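Local coordinates for MMS19 nucleotide excision repair protein homolog (PDB 6TBL) that probably serves as a key component of the cytosolic machinery that inserts iron-sulfur clusters into apoproteins of DNA metabolism and genome maintenance, at residues A16-D21 and V51-N56; Q71-L76 and G115-L120; S58-Y61 and V65-A68. All blocks are in the same frame, centred on the assembly; numbering follows the deposited sequence.

Interaction 1: residues A16-D21 and V51-N56; sequences ALSCPD and VTKFLN
With CG anti to the carbonyl carbon (chi1 -64°), L17 sends its branched end across to helix 47-57, where K53 and F54 receive it. K53 begins in the same way, but its chain then folds at chi2 (-54°), and this bend carries the aliphatic stem and the amine along the flank of the loop toward S18. The two side chains cross obliquely: L17 CD1 and K53 CB are 3.8 Å apart, and L17 CB lies at the same 3.8 Å from K53 CB. F54 leaves its backbone heading away from the loop, yet its ring reaches back, and L17 CD2 sits in the ring plane at its edge, 4.0 Å from F54 CE1. S18 OG stands 3.2 Å from K53 CE and 3.5 Å from K53 NZ, so the hydroxyl lies beside the last methylene and the amine together. This is a loop-to-helix contact between successive HEAT repeats in the C-terminal part of the protein: the loop that follows helix 9-16 in HEAT 2 lies on a helix of HEAT 3. Behind the pair, L17 also touches L32, and F54 meets L29 of helix 22-38 as well as C72, M73 and L76 of helix 63-76, which places both in the shared interior. Cutting K53 back to an alanine would keep the CB contact with L17 but would probably strip S18 OG of the methylene and amine beside it. The chemistry is therefore graded from inside to outside. Leucine against phenylalanine forms a buried apolar part, the first carbons of K53 pack beside L17, and the charged amine and serine hydroxyl lie at the more exposed border, so the contact relies on apolar packing rather than on hydrogen bonding between the segments.

Interaction 2: residues Q71-L76 and G115-L120; sequences QCMHAL and GEWFLL
The indole of W117 turns its N-H edge to helix 63-76, and M73 O lies close to the ring plane at that edge, while M73 CE and L76 CB lie on opposite sides of the plane, near the rim; the imidazole of H74, the second flat group, has the CG methylene of E116 beside its NE2 and CD2 atoms. Both pairings join the second helix of one HEAT hairpin to the last helix of the next, the helix-on-helix stacking by which HEAT repeats build an alpha-solenoid; here they connect HEAT 3 with HEAT 4. W117 NE1 donates to M73 O over 2.9 Å in a nearly straight bond (165° at the hydrogen), approaching from above the carbonyl plane rather than along a lone pair. The same methionine grips the indole twice, for its side chain, bent at chi2 and chi3, runs at about a right angle to that of W117 and sets CE 4.0 Å from W117 CZ2. L76 CB closes on that same CZ2 atom, also at 4.0 Å. V91 of helix 81-94 touches both M73 and W117 and adds to the buried surroundings. On the outer side, the imidazole of H74 and the carboxylate of E116 are inclined by 61°. Their ionisable ends do not touch: H74 NE2 is 4.5 Å from E116 OE2, whereas E116 CG comes within 3.3 Å of H74 NE2.

Interaction 3: residues S58-Y61 and V65-A68; sequences SSSY and VRIA
R66 lays the start of its side chain over the backbone of S58, with its CG 3.2 Å from S58 O and its CD 3.3 Å from the same oxygen. Farther out the chain bends at chi3 (-94°) and swings the guanidinium edge onto the loop. There R66 NE donates to S60 O at 2.9 Å, the acceptor lying almost exactly in the guanidinium plane and the donor tilted 19° from the carbonyl plane. Next along the same edge is the carbonyl of Y61, whose O is 3.9 Å from R66 NH2. The setting is the inner turn of a HEAT repeat, HEAT 3, in which a short loop links helix 47-57 to the antiparallel helix 63-76 and is gripped by a side chain from the latter's first turns. R66 NH1 forms a salt bridge with D101, so the one guanidinium also reaches the region just before helix 104-118. Beside the arginine, S60 holds OG between its backbone N and carbonyl carbon (chi1 72°), which brings the hydroxyl to 3.2 Å from V65 CG1; its polar partners, both weak, are the carbonyls of L57 and S62.

Overall arrangement
From the N terminus, the chain leaves helix 9-16, runs through helix 22-38 and returns along helix 47-57, where interaction 1 closes the first large loop. Interaction 3 follows at once, a short closure inside the turn to helix 63-76. That helix then opens interaction 2, which closes only after helix 81-94, with helix 104-118 nearly complete. The three are therefore in series, none nested and none crossing. Interactions 1 and 2, centres about 17 Å apart on opposite sides of the chain's centre, join HEAT 2 to HEAT 3 and HEAT 3 to HEAT 4. V51 against L76 puts the two in direct touch, while 58-61 with 65-68 ties the linking loop to helix 63-76.

Interaction 1: residues A16-D21 and V51-N56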
loop_
_atom_site.group_PDB
_atom_site.type_symbol
_atom_site.label_atom_id
_atom_site.label_comp_id
_atom_site.label_asym_id
_atom_site.label_seq_id
_atom_site.Cartn_x
_atom_site.Cartn_y
_atom_site.Cartn_z
ATOM N N ALA A 16 28.703 1.370 29.378
ATOM C CA ALA A 16 27.904 0.468 30.198
ATOM C C ALA A 16 26.716 -0.103 29.438
ATOM O O ALA A 16 26.186 -1.147 29.834
ATOM C CB ALA A 16 27.421 1.185 31.459
ATOM N N LEU A 17 26.288 0.553 28.357
ATOM C CA LEU A 17 25.187 0.034 27.554
ATOM C C LEU A 17 25.547 -1.270 26.856
ATOM O O LEU A 17 24.647 -2.042 26.508
ATOM C CB LEU A 17 24.756 1.072 26.518
ATOM C CG LEU A 17 24.189 2.377 27.074
ATOM C CD1 LEU A 17 24.044 3.407 25.973
ATOM C CD2 LEU A 17 22.853 2.128 27.746
ATOM N N SER A 18 26.835 -1.527 26.644
ATOM C CA SER A 18 27.294 -2.761 26.022
ATOM C C SER A 18 27.567 -3.867 27.032
ATOM O O SER A 18 27.891 -4.990 26.626
ATOM C CB SER A 18 28.556 -2.494 25.200
ATOM O OG SER A 18 28.372 -1.386 24.337
ATOM N N CYS A 19 27.444 -3.584 28.323
ATOM C CA CYS A 19 27.745 -4.582 29.341
ATOM C C CYS A 19 26.690 -5.684 29.324
ATOM O O CYS A 19 25.492 -5.387 29.322
ATOM C CB CYS A 19 27.808 -3.926 30.718
ATOM S SG CYS A 19 28.053 -5.082 32.076
ATOM N N PRO A 20 27.088 -6.960 29.302
ATOM C CA PRO A 20 26.079 -8.033 29.257
ATOM C C PRO A 20 25.238 -8.149 30.520
ATOM O O PRO A 20 24.169 -8.768 30.466
ATOM C CB PRO A 20 26.919 -9.300 29.032
ATOM C CG PRO A 20 28.227 -8.814 28.499
ATOM C CD PRO A 20 28.455 -7.481 29.146
ATOM N N ASP A 21 25.674 -7.584 31.646
ATOM C CA ASP A 21 24.917 -7.710 32.886
ATOM C C ASP A 21 23.689 -6.806 32.852
ATOM O O ASP A 21 23.792 -5.609 32.567
ATOM C CB ASP A 21 25.803 -7.364 34.085
ATOM C CG ASP A 21 25.175 -7.752 35.419
ATOM O OD1 ASP A 21 23.995 -8.163 35.444
ATOM O OD2 ASP A 21 25.871 -7.653 36.452
ATOM N N VAL A 51 21.284 5.814 19.828
ATOM C CA VAL A 51 20.240 5.141 19.057
ATOM C C VAL A 51 20.560 3.659 18.910
ATOM O O VAL A 51 19.697 2.796 19.113
ATOM C CB VAL A 51 20.064 5.818 17.686
ATOM C CG1 VAL A 51 19.153 4.990 16.799
ATOM C CG2 VAL A 51 19.508 7.218 17.854
ATOM N N THR A 52 21.809 3.344 18.565
ATOM C CA THR A 52 22.191 1.956 18.331
ATOM C C THR A 52 21.982 1.104 19.578
ATOM O O THR A 52 21.296 0.076 19.534
ATOM C CB THR A 52 23.648 1.885 17.874
ATOM O OG1 THR A 52 23.862 2.819 16.809
ATOM C CG2 THR A 52 23.985 0.487 17.384
ATOM N N LYS A 53 22.557 1.530 20.706
ATOM C CA LYS A 53 22.540 0.699 21.906
ATOM C C LYS A 53 21.150 0.625 22.526
ATOM O O LYS A 53 20.754 -0.426 23.042
ATOM C CB LYS A 53 23.555 1.221 22.920
ATOM C CG LYS A 53 24.990 0.931 22.535
ATOM C CD LYS A 53 25.177 -0.553 22.265
ATOM C CE LYS A 53 26.555 -0.848 21.705
ATOM N NZ LYS A 53 26.698 -2.286 21.358
ATOM N N PHE A 54 20.398 1.728 22.493
ATOM C CA PHE A 54 19.038 1.700 23.024
ATOM C C PHE A 54 18.178 0.690 22.276
ATOM O O PHE A 54 17.399 -0.049 22.890
ATOM C CB PHE A 54 18.408 3.092 22.955
ATOM C CG PHE A 54 18.975 4.073 23.943
ATOM C CD1 PHE A 54 19.791 3.649 24.980
ATOM C CD2 PHE A 54 18.682 5.423 23.838
ATOM C CE1 PHE A 54 20.310 4.556 25.885
ATOM C CE2 PHE A 54 19.198 6.334 24.740
ATOM C CZ PHE A 54 20.011 5.901 25.766
ATOM N N LEU A 55 18.313 0.637 20.948
ATOM C CA LEU A 55 17.533 -0.317 20.165
ATOM C C LEU A 55 17.917 -1.753 20.499
ATOM O O LEU A 55 17.045 -2.624 20.607
ATOM C CB LEU A 55 17.708 -0.041 18.673
ATOM C CG LEU A 55 17.100 1.259 18.147
ATOM C CD1 LEU A 55 17.462 1.472 16.686
ATOM C CD2 LEU A 55 15.589 1.256 18.335
ATOM N N ASN A 56 19.214 -2.021 20.667
ATOM C CA ASN A 56 19.639 -3.364 21.047
ATOM C C ASN A 56 19.066 -3.761 22.399
ATOM O O ASN A 56 18.592 -4.890 22.575
ATOM C CB ASN A 56 21.165 -3.449 21.070
ATOM C CG ASN A 56 21.774 -3.321 19.693
ATOM O OD1 ASN A 56 21.859 -4.297 18.947
ATOM N ND2 ASN A 56 22.199 -2.113 19.344
#

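Interaction 2: residues Q71-L76 and G115-L120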
loop_
_atom_site.group_PDB
_atom_site.type_symbol
_atom_site.label_atom_id
_atom_site.label_comp_id
_atom_site.label_asym_id
_atom_site.label_seq_id
_atom_site.Cartn_x
_atom_site.Cartn_y
_atom_site.Cartn_z
ATOM N N GLN A 71 12.026 3.814 27.095
ATOM C CA GLN A 71 11.840 5.124 27.709
ATOM C C GLN A 71 12.960 6.082 27.328
ATOM O O GLN A 71 12.730 7.293 27.226
ATOM C CB GLN A 71 11.749 4.987 29.228
ATOM C CG GLN A 71 10.529 4.221 29.707
ATOM C CD GLN A 71 10.477 4.087 31.216
ATOM O OE1 GLN A 71 11.362 4.561 31.927
ATOM N NE2 GLN A 71 9.434 3.437 31.714
ATOM N N CYS A 72 14.172 5.566 27.118
ATOM C CA CYS A 72 15.251 6.406 26.613
ATOM C C CYS A 72 15.035 6.755 25.146
ATOM O O CYS A 72 15.356 7.869 24.713
ATOM C CB CYS A 72 16.593 5.707 26.811
ATOM S SG CYS A 72 17.216 5.783 28.500
ATOM N N MET A 73 14.504 5.810 24.364
ATOM C CA MET A 73 14.151 6.105 22.979
ATOM C C MET A 73 13.122 7.223 22.910
ATOM O O MET A 73 13.170 8.068 22.009
ATOM C CB MET A 73 13.620 4.849 22.293
ATOM C CG MET A 73 14.675 3.803 22.023
ATOM S SD MET A 73 15.952 4.438 20.925
ATOM C CE MET A 73 14.979 4.861 19.485
ATOM N N HIS A 74 12.181 7.239 23.854
ATOM C CA HIS A 74 11.250 8.355 23.953
ATOM C C HIS A 74 11.977 9.632 24.356
ATOM O O HIS A 74 11.745 10.697 23.772
ATOM C CB HIS A 74 10.148 8.017 24.956
ATOM C CG HIS A 74 9.092 9.069 25.079
ATOM N ND1 HIS A 74 9.231 10.172 25.895
ATOM C CD2 HIS A 74 7.871 9.180 24.503
ATOM C CE1 HIS A 74 8.145 10.921 25.808
ATOM N NE2 HIS A 74 7.305 10.340 24.971
ATOM N N ALA A 75 12.874 9.540 25.343
ATOM C CA ALA A 75 13.596 10.714 25.813
ATOM C C ALA A 75 14.554 11.265 24.766
ATOM O O ALA A 75 14.910 12.445 24.833
ATOM C CB ALA A 75 14.358 10.385 27.098
ATOM N N LEU A 76 14.978 10.437 23.806
ATOM C CA LEU A 76 15.847 10.921 22.740
ATOM C C LEU A 76 15.183 12.021 21.922
ATOM O O LEU A 76 15.872 12.893 21.384
ATOM C CB LEU A 76 16.253 9.766 21.823
ATOM C CG LEU A 76 17.531 9.005 22.164
ATOM C CD1 LEU A 76 17.777 7.917 21.134
ATOM C CD2 LEU A 76 18.706 9.960 22.217
ATOM N N GLY A 115 5.513 6.811 18.777
ATOM C CA GLY A 115 4.609 7.905 18.466
ATOM C C GLY A 115 5.293 9.257 18.454
ATOM O O GLY A 115 4.935 10.132 17.662
ATOM N N GLU A 116 6.289 9.447 19.321
ATOM C CA GLU A 116 7.025 10.704 19.339
ATOM C C GLU A 116 8.021 10.799 18.192
ATOM O O GLU A 116 8.372 11.909 17.777
ATOM C CB GLU A 116 7.741 10.879 20.678
ATOM C CG GLU A 116 6.794 11.165 21.823
ATOM C CD GLU A 116 6.028 12.460 21.632
ATOM O OE1 GLU A 116 6.645 13.454 21.195
ATOM O OE2 GLU A 116 4.809 12.480 21.906
ATOM N N TRP A 117 8.489 9.661 17.675
ATOM C CA TRP A 117 9.371 9.687 16.516
ATOM C C TRP A 117 8.618 9.941 15.218
ATOM O O TRP A 117 9.239 10.337 14.227
ATOM C CB TRP A 117 10.160 8.380 16.423
ATOM C CG TRP A 117 11.338 8.346 17.349
ATOM C CD1 TRP A 117 11.327 8.044 18.680
ATOM C CD2 TRP A 117 12.703 8.639 17.017
ATOM N NE1 TRP A 117 12.598 8.121 19.194
ATOM C CE2 TRP A 117 13.461 8.484 18.194
ATOM C CE3 TRP A 117 13.356 9.006 15.836
ATOM C CZ2 TRP A 117 14.838 8.688 18.227
ATOM C CZ3 TRP A 117 14.724 9.210 15.871
ATOM C CH2 TRP A 117 15.451 9.050 17.058
ATOM N N PHE A 118 7.300 9.730 15.204
ATOM C CA PHE A 118 6.504 10.110 14.041
ATOM C C PHE A 118 6.352 11.621 13.934
ATOM O O PHE A 118 6.160 12.146 12.831
ATOM C CB PHE A 118 5.124 9.452 14.101
ATOM C CG PHE A 118 5.078 8.071 13.513
ATOM C CD1 PHE A 118 5.005 7.891 12.144
ATOM C CD2 PHE A 118 5.091 6.953 14.330
ATOM C CE1 PHE A 118 4.958 6.625 11.602
ATOM C CE2 PHE A 118 5.043 5.681 13.792
ATOM C CZ PHE A 118 4.973 5.518 12.428
ATOM N N LEU A 119 6.441 12.333 15.056
ATOM C CA LEU A 119 6.200 13.767 15.094
ATOM C C LEU A 119 7.452 14.599 14.855
ATOM O O LEU A 119 7.392 15.825 14.980
ATOM C CB LEU A 119 5.590 14.159 16.445
ATOM C CG LEU A 119 4.350 13.394 16.901
ATOM C CD1 LEU A 119 3.982 13.782 18.325
ATOM C CD2 LEU A 119 3.193 13.652 15.953
ATOM N N LEU A 120 8.585 13.976 14.534
ATOM C CA LEU A 120 9.805 14.753 14.335
ATOM C C LEU A 120 9.723 15.585 13.060
ATOM O O LEU A 120 9.923 16.805 13.090
ATOM C CB LEU A 120 11.019 13.826 14.315
ATOM C CG LEU A 120 11.414 13.271 15.683
ATOM C CD1 LEU A 120 12.611 12.353 15.553
ATOM C CD2 LEU A 120 11.711 14.403 16.660
#

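Interaction 3: residues S58-Y61 and V65-A68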
loop_
_atom_site.group_PDB
_atom_site.type_symbol
_atom_site.label_atom_id
_atom_site.label_comp_id
_atom_site.label_asym_id
_atom_site.label_seq_id
_atom_site.Cartn_x
_atom_site.Cartn_y
_atom_site.Cartn_z
ATOM N N SER A 58 16.363 -2.771 23.717
ATOM C CA SER A 58 14.917 -2.941 23.633
ATOM C C SER A 58 14.507 -4.360 23.261
ATOM O O SER A 58 13.306 -4.640 23.206
ATOM C CB SER A 58 14.329 -1.958 22.621
ATOM O OG SER A 58 14.804 -2.237 21.316
ATOM N N SER A 59 15.464 -5.250 22.999
ATOM C CA SER A 59 15.188 -6.645 22.678
ATOM C C SER A 59 15.896 -7.586 23.647
ATOM O O SER A 59 16.219 -8.723 23.298
ATOM C CB SER A 59 15.594 -6.956 21.238
ATOM O OG SER A 59 16.948 -6.607 21.016
ATOM N N SER A 60 16.152 -7.119 24.867
ATOM C CA SER A 60 16.839 -7.930 25.856
ATOM C C SER A 60 15.888 -8.961 26.456
ATOM O O SER A 60 14.665 -8.878 26.316
ATOM C CB SER A 60 17.426 -7.053 26.959
ATOM O OG SER A 60 16.399 -6.551 27.794
ATOM N N TYR A 61 16.471 -9.950 27.136
ATOM C CA TYR A 61 15.661 -10.948 27.821
ATOM C C TYR A 61 14.891 -10.340 28.986
ATOM O O TYR A 61 13.804 -10.820 29.327
ATOM C CB TYR A 61 16.550 -12.095 28.304
ATOM C CG TYR A 61 15.813 -13.179 29.060
ATOM C CD1 TYR A 61 15.146 -14.192 28.385
ATOM C CD2 TYR A 61 15.794 -13.194 30.450
ATOM C CE1 TYR A 61 14.473 -15.186 29.071
ATOM C CE2 TYR A 61 15.124 -14.184 31.144
ATOM C CZ TYR A 61 14.466 -15.178 30.450
ATOM O OH TYR A 61 13.799 -16.167 31.136
ATOM N N VAL A 65 14.620 -4.117 31.379
ATOM C CA VAL A 65 15.589 -3.479 30.495
ATOM C C VAL A 65 14.906 -2.974 29.230
ATOM O O VAL A 65 15.138 -1.840 28.795
ATOM C CB VAL A 65 16.743 -4.448 30.174
ATOM C CG1 VAL A 65 17.653 -3.861 29.104
ATOM C CG2 VAL A 65 17.540 -4.755 31.430
ATOM N N ARG A 66 14.052 -3.803 28.625
ATOM C CA ARG A 66 13.331 -3.373 27.429
ATOM C C ARG A 66 12.504 -2.123 27.706
ATOM O O ARG A 66 12.440 -1.214 26.871
ATOM C CB ARG A 66 12.440 -4.503 26.913
ATOM C CG ARG A 66 13.201 -5.644 26.259
ATOM C CD ARG A 66 12.263 -6.668 25.630
ATOM N NE ARG A 66 11.970 -7.786 26.525
ATOM C CZ ARG A 66 10.783 -8.018 27.075
ATOM N NH1 ARG A 66 9.764 -7.211 26.824
ATOM N NH2 ARG A 66 10.615 -9.062 27.874
ATOM N N ILE A 67 11.879 -2.057 28.881
ATOM C CA ILE A 67 11.086 -0.885 29.241
ATOM C C ILE A 67 11.977 0.345 29.365
ATOM O O ILE A 67 11.693 1.400 28.783
ATOM C CB ILE A 67 10.303 -1.149 30.539
ATOM C CG1 ILE A 67 9.200 -2.178 30.287
ATOM C CG2 ILE A 67 9.737 0.151 31.099
ATOM C CD1 ILE A 67 8.431 -2.558 31.524
ATOM N N ALA A 68 13.069 0.229 30.124
ATOM C CA ALA A 68 13.966 1.365 30.305
ATOM C C ALA A 68 14.580 1.805 28.980
ATOM O O ALA A 68 14.737 3.006 28.729
ATOM C CB ALA A 68 15.059 1.014 31.314
#